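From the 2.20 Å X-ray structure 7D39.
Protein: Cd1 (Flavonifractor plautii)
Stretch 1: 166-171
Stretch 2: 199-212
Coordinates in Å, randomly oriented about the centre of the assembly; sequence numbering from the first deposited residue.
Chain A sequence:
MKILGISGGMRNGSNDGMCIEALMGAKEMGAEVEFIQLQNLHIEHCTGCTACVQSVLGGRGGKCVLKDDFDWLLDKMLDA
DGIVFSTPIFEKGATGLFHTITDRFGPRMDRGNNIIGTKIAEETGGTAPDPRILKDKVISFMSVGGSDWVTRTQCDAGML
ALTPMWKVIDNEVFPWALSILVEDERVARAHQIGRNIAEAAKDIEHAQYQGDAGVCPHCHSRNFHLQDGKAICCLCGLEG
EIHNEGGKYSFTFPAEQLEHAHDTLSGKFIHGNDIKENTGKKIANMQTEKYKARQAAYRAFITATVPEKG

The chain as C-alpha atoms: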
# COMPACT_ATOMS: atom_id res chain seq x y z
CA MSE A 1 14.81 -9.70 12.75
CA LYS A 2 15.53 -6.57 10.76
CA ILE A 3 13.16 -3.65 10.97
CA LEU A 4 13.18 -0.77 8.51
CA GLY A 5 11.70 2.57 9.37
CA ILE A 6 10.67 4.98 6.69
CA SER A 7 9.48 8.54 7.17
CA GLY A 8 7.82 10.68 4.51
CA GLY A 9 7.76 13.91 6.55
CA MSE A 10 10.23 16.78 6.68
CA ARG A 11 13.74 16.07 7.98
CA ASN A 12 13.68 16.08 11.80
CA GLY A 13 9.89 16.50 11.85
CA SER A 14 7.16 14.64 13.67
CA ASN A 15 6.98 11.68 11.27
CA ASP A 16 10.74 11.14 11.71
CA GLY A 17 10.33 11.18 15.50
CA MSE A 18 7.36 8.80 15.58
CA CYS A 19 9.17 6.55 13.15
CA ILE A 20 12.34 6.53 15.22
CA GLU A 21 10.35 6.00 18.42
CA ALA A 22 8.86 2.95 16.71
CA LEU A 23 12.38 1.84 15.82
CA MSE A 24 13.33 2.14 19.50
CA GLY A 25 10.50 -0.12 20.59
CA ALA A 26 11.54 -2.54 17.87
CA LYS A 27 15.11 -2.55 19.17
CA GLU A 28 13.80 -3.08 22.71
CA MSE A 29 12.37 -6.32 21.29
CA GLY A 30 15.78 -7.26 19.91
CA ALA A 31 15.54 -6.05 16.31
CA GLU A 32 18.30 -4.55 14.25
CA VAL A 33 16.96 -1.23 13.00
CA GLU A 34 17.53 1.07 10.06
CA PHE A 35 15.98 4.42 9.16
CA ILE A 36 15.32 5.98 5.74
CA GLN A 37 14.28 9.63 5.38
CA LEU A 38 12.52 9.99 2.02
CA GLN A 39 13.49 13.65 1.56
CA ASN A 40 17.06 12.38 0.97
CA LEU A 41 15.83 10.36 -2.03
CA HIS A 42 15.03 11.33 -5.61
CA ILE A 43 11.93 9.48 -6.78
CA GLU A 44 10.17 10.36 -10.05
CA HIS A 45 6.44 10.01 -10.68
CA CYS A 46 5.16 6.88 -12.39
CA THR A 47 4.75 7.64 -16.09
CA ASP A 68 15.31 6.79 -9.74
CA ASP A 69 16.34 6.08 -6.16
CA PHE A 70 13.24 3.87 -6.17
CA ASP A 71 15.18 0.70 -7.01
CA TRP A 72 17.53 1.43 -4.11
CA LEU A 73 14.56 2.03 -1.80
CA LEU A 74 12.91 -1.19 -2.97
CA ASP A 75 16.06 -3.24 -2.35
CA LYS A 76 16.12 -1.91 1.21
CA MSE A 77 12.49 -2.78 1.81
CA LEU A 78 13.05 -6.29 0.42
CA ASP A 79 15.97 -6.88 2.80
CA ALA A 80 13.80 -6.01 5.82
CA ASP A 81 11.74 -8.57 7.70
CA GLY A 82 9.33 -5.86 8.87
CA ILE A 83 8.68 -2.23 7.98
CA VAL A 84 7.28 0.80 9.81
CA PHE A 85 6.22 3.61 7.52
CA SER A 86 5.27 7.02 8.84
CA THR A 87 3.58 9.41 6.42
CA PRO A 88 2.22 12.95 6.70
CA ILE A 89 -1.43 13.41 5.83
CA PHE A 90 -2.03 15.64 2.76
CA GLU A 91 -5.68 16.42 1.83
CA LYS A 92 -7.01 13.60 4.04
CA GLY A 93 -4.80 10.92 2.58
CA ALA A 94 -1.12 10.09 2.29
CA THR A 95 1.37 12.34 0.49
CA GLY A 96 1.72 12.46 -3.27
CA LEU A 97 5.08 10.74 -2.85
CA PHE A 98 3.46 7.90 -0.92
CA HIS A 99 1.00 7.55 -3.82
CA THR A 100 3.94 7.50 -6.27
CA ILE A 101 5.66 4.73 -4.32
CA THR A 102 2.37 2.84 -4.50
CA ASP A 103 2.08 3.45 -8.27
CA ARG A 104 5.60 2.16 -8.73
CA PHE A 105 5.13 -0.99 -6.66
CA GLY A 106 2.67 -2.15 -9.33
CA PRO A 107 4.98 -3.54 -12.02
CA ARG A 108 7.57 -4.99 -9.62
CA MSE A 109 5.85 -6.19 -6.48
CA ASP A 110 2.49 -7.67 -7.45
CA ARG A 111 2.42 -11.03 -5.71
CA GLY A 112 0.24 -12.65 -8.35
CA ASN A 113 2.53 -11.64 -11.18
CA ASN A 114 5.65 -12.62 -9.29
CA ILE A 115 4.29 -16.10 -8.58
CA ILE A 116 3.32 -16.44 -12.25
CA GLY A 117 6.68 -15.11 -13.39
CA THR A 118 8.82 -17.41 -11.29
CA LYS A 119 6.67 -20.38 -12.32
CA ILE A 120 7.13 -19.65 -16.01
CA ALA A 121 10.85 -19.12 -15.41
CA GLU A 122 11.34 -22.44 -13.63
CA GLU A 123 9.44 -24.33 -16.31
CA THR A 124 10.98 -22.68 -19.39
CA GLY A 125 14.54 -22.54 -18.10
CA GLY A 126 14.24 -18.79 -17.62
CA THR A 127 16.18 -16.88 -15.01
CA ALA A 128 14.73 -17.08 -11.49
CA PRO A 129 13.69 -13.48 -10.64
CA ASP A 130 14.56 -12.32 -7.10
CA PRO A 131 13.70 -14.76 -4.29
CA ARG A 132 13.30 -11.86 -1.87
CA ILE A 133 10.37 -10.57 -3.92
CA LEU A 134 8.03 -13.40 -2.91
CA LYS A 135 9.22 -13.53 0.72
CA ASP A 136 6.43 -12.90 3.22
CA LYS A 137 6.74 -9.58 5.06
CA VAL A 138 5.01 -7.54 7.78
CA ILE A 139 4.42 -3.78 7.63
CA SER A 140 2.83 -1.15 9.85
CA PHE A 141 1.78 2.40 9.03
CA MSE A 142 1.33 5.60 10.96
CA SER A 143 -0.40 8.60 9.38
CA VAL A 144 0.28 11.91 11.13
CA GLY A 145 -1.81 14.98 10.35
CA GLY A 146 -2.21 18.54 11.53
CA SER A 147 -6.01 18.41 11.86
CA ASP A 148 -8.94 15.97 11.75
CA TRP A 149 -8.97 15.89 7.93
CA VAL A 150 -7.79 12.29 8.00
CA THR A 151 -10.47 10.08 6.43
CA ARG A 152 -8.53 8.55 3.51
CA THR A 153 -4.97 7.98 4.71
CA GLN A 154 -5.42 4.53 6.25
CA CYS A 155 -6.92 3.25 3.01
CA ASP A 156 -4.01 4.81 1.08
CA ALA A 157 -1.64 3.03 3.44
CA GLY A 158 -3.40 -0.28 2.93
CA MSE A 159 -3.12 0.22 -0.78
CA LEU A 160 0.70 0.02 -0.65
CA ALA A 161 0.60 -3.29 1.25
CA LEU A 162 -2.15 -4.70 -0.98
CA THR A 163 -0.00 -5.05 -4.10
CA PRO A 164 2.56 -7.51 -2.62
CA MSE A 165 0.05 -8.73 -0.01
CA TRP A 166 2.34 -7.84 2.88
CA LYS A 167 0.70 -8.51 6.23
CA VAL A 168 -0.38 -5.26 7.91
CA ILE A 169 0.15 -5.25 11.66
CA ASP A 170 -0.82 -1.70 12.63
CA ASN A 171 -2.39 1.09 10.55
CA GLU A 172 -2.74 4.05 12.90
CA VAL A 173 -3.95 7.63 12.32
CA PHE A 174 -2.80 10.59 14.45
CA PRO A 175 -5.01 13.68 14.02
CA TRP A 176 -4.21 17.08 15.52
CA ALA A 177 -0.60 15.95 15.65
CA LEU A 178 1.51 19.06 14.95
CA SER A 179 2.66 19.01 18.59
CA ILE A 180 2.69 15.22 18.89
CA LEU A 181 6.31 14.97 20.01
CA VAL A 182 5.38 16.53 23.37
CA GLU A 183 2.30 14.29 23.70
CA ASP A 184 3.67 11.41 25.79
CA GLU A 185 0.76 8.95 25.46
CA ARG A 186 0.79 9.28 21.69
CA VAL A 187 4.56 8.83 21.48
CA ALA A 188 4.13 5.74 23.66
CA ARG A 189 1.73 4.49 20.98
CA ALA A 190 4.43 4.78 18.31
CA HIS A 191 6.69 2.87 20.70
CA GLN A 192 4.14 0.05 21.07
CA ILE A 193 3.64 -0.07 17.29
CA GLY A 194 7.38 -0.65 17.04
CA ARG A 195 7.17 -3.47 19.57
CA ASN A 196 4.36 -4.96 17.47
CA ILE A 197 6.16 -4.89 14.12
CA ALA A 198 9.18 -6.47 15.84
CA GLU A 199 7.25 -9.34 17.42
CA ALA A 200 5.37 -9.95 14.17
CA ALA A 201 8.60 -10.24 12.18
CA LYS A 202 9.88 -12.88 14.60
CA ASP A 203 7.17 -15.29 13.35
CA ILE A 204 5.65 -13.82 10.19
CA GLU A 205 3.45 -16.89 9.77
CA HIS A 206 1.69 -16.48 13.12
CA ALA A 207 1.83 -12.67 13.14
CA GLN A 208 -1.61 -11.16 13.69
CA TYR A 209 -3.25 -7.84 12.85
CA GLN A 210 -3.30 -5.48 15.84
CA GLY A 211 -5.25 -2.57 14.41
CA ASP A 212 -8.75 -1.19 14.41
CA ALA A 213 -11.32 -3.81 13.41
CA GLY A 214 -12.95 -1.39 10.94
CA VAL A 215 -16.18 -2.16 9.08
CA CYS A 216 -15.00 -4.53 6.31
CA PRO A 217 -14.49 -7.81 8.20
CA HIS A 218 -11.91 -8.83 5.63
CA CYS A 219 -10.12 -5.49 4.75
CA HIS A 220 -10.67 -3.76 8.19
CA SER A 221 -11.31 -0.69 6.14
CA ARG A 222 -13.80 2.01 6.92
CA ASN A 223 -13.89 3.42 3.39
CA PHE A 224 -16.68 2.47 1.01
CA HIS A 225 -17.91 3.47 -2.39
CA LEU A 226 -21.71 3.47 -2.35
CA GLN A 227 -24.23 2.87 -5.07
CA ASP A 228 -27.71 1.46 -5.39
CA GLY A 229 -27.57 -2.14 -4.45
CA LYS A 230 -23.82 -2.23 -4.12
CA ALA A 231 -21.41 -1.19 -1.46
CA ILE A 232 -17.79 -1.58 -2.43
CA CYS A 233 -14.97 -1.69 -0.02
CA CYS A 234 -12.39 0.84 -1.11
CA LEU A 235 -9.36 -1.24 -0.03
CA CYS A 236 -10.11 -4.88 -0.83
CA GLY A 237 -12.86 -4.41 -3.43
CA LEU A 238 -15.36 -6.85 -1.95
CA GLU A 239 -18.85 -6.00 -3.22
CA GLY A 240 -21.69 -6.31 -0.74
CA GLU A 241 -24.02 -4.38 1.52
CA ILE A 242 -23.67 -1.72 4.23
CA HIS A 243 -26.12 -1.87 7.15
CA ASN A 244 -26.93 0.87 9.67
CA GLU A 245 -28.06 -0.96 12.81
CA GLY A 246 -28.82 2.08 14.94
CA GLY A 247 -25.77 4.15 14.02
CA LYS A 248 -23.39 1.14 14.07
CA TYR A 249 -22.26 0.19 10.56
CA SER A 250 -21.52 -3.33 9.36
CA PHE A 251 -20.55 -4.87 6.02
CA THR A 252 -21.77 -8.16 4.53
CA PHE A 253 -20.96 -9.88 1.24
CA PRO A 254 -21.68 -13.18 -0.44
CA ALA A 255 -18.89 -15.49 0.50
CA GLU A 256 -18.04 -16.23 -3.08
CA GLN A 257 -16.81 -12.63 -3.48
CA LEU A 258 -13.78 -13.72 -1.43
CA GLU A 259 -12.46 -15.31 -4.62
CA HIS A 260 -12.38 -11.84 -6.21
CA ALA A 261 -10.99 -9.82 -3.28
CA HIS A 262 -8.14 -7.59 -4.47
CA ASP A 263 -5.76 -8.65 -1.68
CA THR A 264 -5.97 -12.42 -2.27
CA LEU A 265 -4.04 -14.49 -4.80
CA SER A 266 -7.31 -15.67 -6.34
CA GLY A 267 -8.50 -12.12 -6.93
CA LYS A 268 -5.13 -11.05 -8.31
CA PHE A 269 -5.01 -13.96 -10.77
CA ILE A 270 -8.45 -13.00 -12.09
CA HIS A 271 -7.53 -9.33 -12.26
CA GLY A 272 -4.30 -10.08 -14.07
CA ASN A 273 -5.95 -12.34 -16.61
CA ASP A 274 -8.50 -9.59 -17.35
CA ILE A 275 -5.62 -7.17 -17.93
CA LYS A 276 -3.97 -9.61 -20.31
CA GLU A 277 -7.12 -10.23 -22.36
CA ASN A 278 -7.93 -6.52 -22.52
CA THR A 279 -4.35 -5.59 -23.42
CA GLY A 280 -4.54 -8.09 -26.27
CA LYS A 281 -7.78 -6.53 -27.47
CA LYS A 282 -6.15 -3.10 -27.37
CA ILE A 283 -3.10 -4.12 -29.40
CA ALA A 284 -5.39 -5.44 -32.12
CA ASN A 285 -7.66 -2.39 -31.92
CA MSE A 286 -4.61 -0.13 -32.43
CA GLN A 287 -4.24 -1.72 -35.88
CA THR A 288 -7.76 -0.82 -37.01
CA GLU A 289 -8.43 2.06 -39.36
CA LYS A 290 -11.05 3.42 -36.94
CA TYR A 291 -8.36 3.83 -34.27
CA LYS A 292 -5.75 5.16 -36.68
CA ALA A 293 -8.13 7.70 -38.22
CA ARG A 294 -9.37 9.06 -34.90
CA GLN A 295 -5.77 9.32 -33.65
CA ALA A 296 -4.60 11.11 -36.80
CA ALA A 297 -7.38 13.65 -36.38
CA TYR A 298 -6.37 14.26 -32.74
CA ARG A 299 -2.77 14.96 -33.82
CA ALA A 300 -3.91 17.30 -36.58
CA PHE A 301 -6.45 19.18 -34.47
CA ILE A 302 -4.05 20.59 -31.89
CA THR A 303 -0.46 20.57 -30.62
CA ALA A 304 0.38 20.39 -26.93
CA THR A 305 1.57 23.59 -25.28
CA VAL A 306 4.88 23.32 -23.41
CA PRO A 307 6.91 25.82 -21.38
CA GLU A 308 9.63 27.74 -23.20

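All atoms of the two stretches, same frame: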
# COMPACT_ATOMS: atom_id res chain seq x y z
N TRP A 166 1.67 -7.86 1.59
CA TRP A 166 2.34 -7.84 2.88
C TRP A 166 1.31 -7.79 4.00
O TRP A 166 0.24 -7.20 3.87
CB TRP A 166 3.27 -6.64 2.97
CG TRP A 166 4.46 -6.75 2.11
CD1 TRP A 166 4.93 -7.88 1.52
CD2 TRP A 166 5.34 -5.69 1.72
NE1 TRP A 166 6.06 -7.60 0.81
CE2 TRP A 166 6.33 -6.26 0.90
CE3 TRP A 166 5.39 -4.32 1.99
CZ2 TRP A 166 7.35 -5.51 0.34
CZ3 TRP A 166 6.41 -3.58 1.44
CH2 TRP A 166 7.38 -4.17 0.62
N LYS A 167 1.65 -8.41 5.13
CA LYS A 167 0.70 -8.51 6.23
C LYS A 167 0.78 -7.24 7.09
O LYS A 167 1.81 -6.96 7.71
CB LYS A 167 0.98 -9.76 7.06
CG LYS A 167 0.14 -9.84 8.33
CD LYS A 167 0.47 -11.08 9.13
CE LYS A 167 -0.16 -12.34 8.53
NZ LYS A 167 0.79 -13.49 8.53
N VAL A 168 -0.31 -6.48 7.12
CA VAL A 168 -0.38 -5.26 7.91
C VAL A 168 -0.52 -5.61 9.39
O VAL A 168 -1.38 -6.40 9.77
CB VAL A 168 -1.55 -4.38 7.43
CG1 VAL A 168 -1.65 -3.08 8.24
CG2 VAL A 168 -1.40 -4.05 5.97
N ILE A 169 0.30 -4.99 10.23
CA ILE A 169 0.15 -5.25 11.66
C ILE A 169 -0.60 -4.11 12.34
O ILE A 169 -1.63 -4.33 12.99
CB ILE A 169 1.51 -5.52 12.32
CG1 ILE A 169 2.25 -6.63 11.56
CG2 ILE A 169 1.34 -5.87 13.80
CD1 ILE A 169 1.57 -8.00 11.62
N ASP A 170 -0.11 -2.89 12.18
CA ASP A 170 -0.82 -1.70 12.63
C ASP A 170 -1.02 -0.74 11.47
O ASP A 170 -0.27 -0.75 10.50
CB ASP A 170 -0.07 -1.01 13.78
CG ASP A 170 -0.34 -1.68 15.12
OD1 ASP A 170 -1.51 -1.62 15.56
OD2 ASP A 170 0.60 -2.27 15.70
N ASN A 171 -2.07 0.10 11.58
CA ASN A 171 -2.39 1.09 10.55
C ASN A 171 -3.08 2.26 11.26
O ASN A 171 -4.30 2.43 11.25
CB ASN A 171 -3.25 0.49 9.44
CG ASN A 171 -3.42 1.41 8.29
OD1 ASN A 171 -2.99 2.56 8.37
ND2 ASN A 171 -4.03 0.94 7.22
N GLU A 199 7.73 -8.00 17.08
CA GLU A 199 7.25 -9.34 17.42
C GLU A 199 6.74 -10.05 16.18
O GLU A 199 7.06 -11.22 15.95
CB GLU A 199 6.14 -9.26 18.47
CG GLU A 199 6.50 -8.53 19.75
CD GLU A 199 7.46 -9.31 20.60
OE1 GLU A 199 8.44 -9.85 20.05
OE2 GLU A 199 7.23 -9.40 21.82
N ALA A 200 5.94 -9.35 15.36
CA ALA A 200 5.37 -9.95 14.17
C ALA A 200 6.44 -10.53 13.27
O ALA A 200 6.28 -11.62 12.73
CB ALA A 200 4.55 -8.91 13.40
N ALA A 201 7.54 -9.80 13.08
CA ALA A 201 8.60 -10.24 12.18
C ALA A 201 9.36 -11.44 12.73
O ALA A 201 10.00 -12.15 11.95
CB ALA A 201 9.56 -9.09 11.91
N LYS A 202 9.31 -11.67 14.04
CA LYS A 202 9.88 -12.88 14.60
C LYS A 202 9.26 -14.12 13.96
O LYS A 202 9.97 -15.03 13.52
CB LYS A 202 9.69 -12.92 16.12
CG LYS A 202 10.67 -12.09 16.95
CD LYS A 202 10.55 -12.49 18.43
CE LYS A 202 10.74 -11.31 19.40
NZ LYS A 202 12.15 -11.09 19.85
N ASP A 203 7.93 -14.16 13.92
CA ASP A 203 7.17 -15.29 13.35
C ASP A 203 6.14 -14.70 12.39
O ASP A 203 4.98 -14.49 12.75
CB ASP A 203 6.52 -16.11 14.47
CG ASP A 203 5.77 -17.32 13.95
OD1 ASP A 203 5.52 -18.24 14.75
OD2 ASP A 203 5.42 -17.37 12.75
N ILE A 204 6.56 -14.44 11.15
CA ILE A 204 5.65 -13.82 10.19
C ILE A 204 4.42 -14.68 9.96
O ILE A 204 3.33 -14.17 9.71
CB ILE A 204 6.39 -13.52 8.87
CG1 ILE A 204 7.48 -12.47 9.10
CG2 ILE A 204 5.42 -13.04 7.81
CD1 ILE A 204 8.31 -12.19 7.87
N GLU A 205 4.57 -16.00 10.05
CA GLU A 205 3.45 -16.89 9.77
C GLU A 205 2.33 -16.71 10.79
O GLU A 205 1.15 -16.64 10.42
CB GLU A 205 3.93 -18.34 9.76
CG GLU A 205 3.33 -19.17 8.64
CD GLU A 205 4.27 -20.28 8.20
OE1 GLU A 205 4.88 -20.92 9.08
OE2 GLU A 205 4.40 -20.49 6.97
N HIS A 206 2.68 -16.62 12.06
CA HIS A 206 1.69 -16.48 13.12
C HIS A 206 1.48 -15.03 13.56
O HIS A 206 0.76 -14.79 14.53
CB HIS A 206 2.09 -17.36 14.31
CG HIS A 206 2.34 -18.78 13.91
ND1 HIS A 206 3.60 -19.30 13.72
CD2 HIS A 206 1.48 -19.78 13.61
CE1 HIS A 206 3.51 -20.56 13.35
NE2 HIS A 206 2.23 -20.88 13.27
N ALA A 207 2.08 -14.08 12.85
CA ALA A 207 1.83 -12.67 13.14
C ALA A 207 0.36 -12.36 12.90
O ALA A 207 -0.27 -12.90 11.98
CB ALA A 207 2.72 -11.77 12.28
N GLN A 208 -0.19 -11.49 13.73
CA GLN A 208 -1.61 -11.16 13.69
C GLN A 208 -1.82 -9.65 13.66
O GLN A 208 -1.08 -8.90 14.29
CB GLN A 208 -2.34 -11.76 14.90
CG GLN A 208 -3.24 -12.93 14.56
CD GLN A 208 -3.79 -13.59 15.81
OE1 GLN A 208 -3.18 -13.54 16.87
NE2 GLN A 208 -4.97 -14.20 15.69
N TYR A 209 -2.84 -9.24 12.92
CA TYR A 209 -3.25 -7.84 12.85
C TYR A 209 -3.59 -7.31 14.23
O TYR A 209 -4.26 -7.97 15.02
CB TYR A 209 -4.45 -7.74 11.92
CG TYR A 209 -5.08 -6.39 11.77
CD1 TYR A 209 -6.38 -6.17 12.20
CD2 TYR A 209 -4.41 -5.34 11.17
CE1 TYR A 209 -6.99 -4.93 12.05
CE2 TYR A 209 -5.00 -4.10 11.03
CZ TYR A 209 -6.29 -3.90 11.46
OH TYR A 209 -6.88 -2.67 11.31
N GLN A 210 -3.12 -6.10 14.53
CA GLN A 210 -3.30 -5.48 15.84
C GLN A 210 -4.17 -4.24 15.79
O GLN A 210 -4.38 -3.61 16.82
CB GLN A 210 -1.94 -5.11 16.43
CG GLN A 210 -1.07 -6.29 16.66
CD GLN A 210 -1.66 -7.21 17.71
OE1 GLN A 210 -2.18 -6.75 18.73
NE2 GLN A 210 -1.60 -8.51 17.46
N GLY A 211 -4.69 -3.88 14.62
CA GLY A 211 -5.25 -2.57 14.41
C GLY A 211 -6.73 -2.51 14.69
O GLY A 211 -7.34 -3.42 15.25
N ASP A 212 -7.32 -1.39 14.30
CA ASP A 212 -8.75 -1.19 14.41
C ASP A 212 -9.48 -2.23 13.57
O ASP A 212 -9.06 -2.55 12.46
CB ASP A 212 -9.06 0.23 13.93
CG ASP A 212 -10.53 0.50 13.77
OD1 ASP A 212 -11.36 -0.24 14.33
OD2 ASP A 212 -10.85 1.49 13.07
O HOH W 1 -1.92 -2.15 18.22

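Three residues cover about half of the surface in this contact: Ile169 and Lys167 from the strand, and Tyr209 from the loop that follows the helix. The largest share belongs to Ile169, which is buried and works through both its side chain and its backbone. Its CA-to-CB bond points sideways, yet chi1 and chi2 both in m bring the tip nearer, so that CD1 lies 3.6 Å from Ala200 CB on the helix and 4.0 Å from Ala207 CB in the loop. The Ile169 tip therefore packs against two alanine methyls, and a single isoleucine touches both helix and loop.

The backbone of Ile169 contributes a hydrogen bond at the place where the two stretches run closest, with Ile169 CA 4.4 Å from Tyr209 CA. Gln210 N donates a hydrogen bond to Ile169 O at 2.8 Å, with a nearly straight angle of 162°. Gly211 N also approaches Ile169 O, at 3.5 Å, but its angle is poor and the carbonyl is served by Gln210. Beside this bond, Ile169 CG2 packs 3.8 Å from Gln210 CG, and a water donates to both Asp170 OD1 (2.7 Å) and Gln210 O (3.2 Å), linking the two stretches again, from the next strand residue to the same Gln210.

Lys167 follows a different rule: an aliphatic shaft with a polar tip. Its side chain extends through t, t before turning at chi3, leaving CD 3.9 Å from Ala207 CB while NZ donates to Ile204 O at 2.9 Å. The hydrogen bond found for the ammonium in this contact is to a backbone carbonyl.

Tyr209 lies along the strand with its ring edge toward Val168 O, which is 3.5 Å from Tyr209 CD2. Its hydroxyl turns back to its own stretch, where Tyr209 OH donates to Asp212 O over a very short 2.5 Å. The bond spans Gly211, where an ideal CB would sit 2.6 Å from Tyr209 OH and clash.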